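PDB 1L6R: phosphoglycolate phosphatase from Thermoplasma acidophilum, which catalyses the magnesium-dependent hydrolysis of 2-phosphoglycolate to glycolate and phosphate, and, less efficiently, that of inorganic pyrophosphate. Local coordinates for residues 215-218 against 219-223. The protein carries 1 engineered substitution. Numbering follows the deposited sequence.
Sequences EEIG and QIFKH
Ile217 and Phe221, one turn apart on the amphipathic helix 215-223 that packs on the Rossmann-like core of this HAD-superfamily hydrolase, illustrate how an i to i+4 pair gives a helix its buried face. The two side chains run side by side, and the CG2 methyl of Ile217 sits over one face of the phenyl ring, nearest its far rim, 3.5 Å from Phe221 CE2. The approach is a CH-pi contact, with Ile217 CG2 29° off the ring normal. With CG2 anti to its own backbone N and CG1 lying beside that N (chi1 -56°), Ile217 turns this methyl towards the following turn. Beyond the pair, Phe221 rests on Ile175 of strand 172-175 and Ala34 of helix 25-36, and Ile217 touches Ile175, Ala27 and Ser30, so the couple is wedged between strand and helix. Replacing Phe221 by an alanine removes the ring, which is likely to open a gap between these elements and leave the Ile217 methyl without its aromatic partner.

The preceding pair repeats the spacing with a mixed partner: Ile220 CD1 packs 3.8 Å from Glu216 CG, the aliphatic part of a glutamate whose bent chain carries its carboxylate off towards the start of the helix. There Glu216 OE1 accepts a bond from Gly214 N; the Glu216 side chain lies about 6 Å from that of the metal ligand Asp177. On another flank Gln219 bonds Ser209 and Asp210, tying the helix to the connection that follows strand 207-208.

Regular alpha-helical bonds set this spacing. Ile220 N gives a 2.8 Å bond to Glu216 O. Phe221 N reaches Ile217 O at 2.9 Å. Last in the series, Lys222 N donates to Gly218 O, while the lysine's own CG lies 3.2 Å from that same Gly218 O.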
loop_
_atom_site.group_PDB
_atom_site.type_symbol
_atom_site.label_atom_id
_atom_site.label_comp_id
_atom_site.label_asym_id
_atom_site.label_seq_id
_atom_site.Cartn_x
_atom_site.Cartn_y
_atom_site.Cartn_z
ATOM N N GLU A 215 13.296 -23.711 -2.483
ATOM C CA GLU A 215 12.853 -24.676 -3.479
ATOM C C GLU A 215 11.567 -24.262 -4.175
ATOM O O GLU A 215 11.186 -24.853 -5.185
ATOM C CB GLU A 215 12.723 -26.068 -2.848
ATOM C CG GLU A 215 14.082 -26.611 -2.427
ATOM C CD GLU A 215 14.106 -28.104 -2.188
ATOM O OE1 GLU A 215 15.187 -28.610 -1.819
ATOM O OE2 GLU A 215 13.062 -28.764 -2.374
ATOM N N GLU A 216 10.902 -23.231 -3.662
ATOM C CA GLU A 216 9.681 -22.765 -4.307
ATOM C C GLU A 216 10.007 -21.959 -5.564
ATOM O O GLU A 216 9.185 -21.861 -6.472
ATOM C CB GLU A 216 8.838 -21.886 -3.358
ATOM C CG GLU A 216 9.412 -20.503 -3.038
ATOM C CD GLU A 216 10.244 -20.499 -1.777
ATOM O OE1 GLU A 216 11.001 -21.463 -1.557
ATOM O OE2 GLU A 216 10.144 -19.510 -1.006
ATOM N N ILE A 217 11.212 -21.400 -5.636
ATOM C CA ILE A 217 11.563 -20.573 -6.784
ATOM C C ILE A 217 11.473 -21.333 -8.104
ATOM O O ILE A 217 10.825 -20.871 -9.052
ATOM C CB ILE A 217 12.969 -19.952 -6.603
ATOM C CG1 ILE A 217 13.017 -19.150 -5.290
ATOM C CG2 ILE A 217 13.304 -19.076 -7.795
ATOM C CD1 ILE A 217 11.962 -18.052 -5.170
ATOM N N GLY A 218 12.097 -22.507 -8.147
ATOM C CA GLY A 218 12.061 -23.312 -9.353
ATOM C C GLY A 218 10.653 -23.736 -9.729
ATOM O O GLY A 218 10.266 -23.654 -10.898
ATOM N N GLN A 219 9.865 -24.185 -8.756
ATOM C CA GLN A 219 8.506 -24.614 -9.084
ATOM C C GLN A 219 7.636 -23.450 -9.547
ATOM O O GLN A 219 6.811 -23.604 -10.445
ATOM C CB GLN A 219 7.841 -25.314 -7.903
ATOM C CG GLN A 219 6.507 -25.946 -8.309
ATOM C CD GLN A 219 5.733 -26.517 -7.150
ATOM O OE1 GLN A 219 5.576 -25.871 -6.118
ATOM N NE2 GLN A 219 5.216 -27.730 -7.321
ATOM N N ILE A 220 7.813 -22.288 -8.921
ATOM C CA ILE A 220 7.058 -21.100 -9.294
ATOM C C ILE A 220 7.401 -20.694 -10.724
ATOM O O ILE A 220 6.509 -20.452 -11.530
ATOM C CB ILE A 220 7.360 -19.921 -8.326
ATOM C CG1 ILE A 220 6.715 -20.194 -6.967
ATOM C CG2 ILE A 220 6.860 -18.610 -8.910
ATOM C CD1 ILE A 220 7.206 -19.250 -5.878
ATOM N N PHE A 221 8.693 -20.626 -11.038
ATOM C CA PHE A 221 9.112 -20.242 -12.382
ATOM C C PHE A 221 8.582 -21.234 -13.421
ATOM O O PHE A 221 8.110 -20.827 -14.486
ATOM C CB PHE A 221 10.646 -20.155 -12.465
ATOM C CG PHE A 221 11.236 -18.932 -11.786
ATOM C CD1 PHE A 221 10.433 -17.862 -11.388
ATOM C CD2 PHE A 221 12.612 -18.841 -11.586
ATOM C CE1 PHE A 221 10.992 -16.715 -10.799
ATOM C CE2 PHE A 221 13.188 -17.697 -10.999
ATOM C CZ PHE A 221 12.378 -16.637 -10.608
ATOM N N LYS A 222 8.650 -22.523 -13.110
ATOM C CA LYS A 222 8.150 -23.542 -14.038
ATOM C C LYS A 222 6.658 -23.359 -14.252
ATOM O O LYS A 222 6.168 -23.436 -15.378
ATOM C CB LYS A 222 8.408 -24.945 -13.495
ATOM C CG LYS A 222 9.863 -25.367 -13.532
ATOM C CD LYS A 222 10.038 -26.757 -12.943
ATOM C CE LYS A 222 11.492 -27.192 -12.991
ATOM N NZ LYS A 222 12.373 -26.233 -12.271
ATOM N N HIS A 223 5.930 -23.116 -13.170
ATOM C CA HIS A 223 4.493 -22.922 -13.273
ATOM C C HIS A 223 4.135 -21.798 -14.243
ATOM O O HIS A 223 3.193 -21.924 -15.030
ATOM C CB HIS A 223 3.898 -22.622 -11.896
ATOM C CG HIS A 223 2.423 -22.375 -11.921
ATOM N ND1 HIS A 223 1.878 -21.110 -11.939
ATOM C CD2 HIS A 223 1.379 -23.237 -11.963
ATOM C CE1 HIS A 223 0.560 -21.202 -11.989
ATOM N NE2 HIS A 223 0.233 -22.481 -12.005
#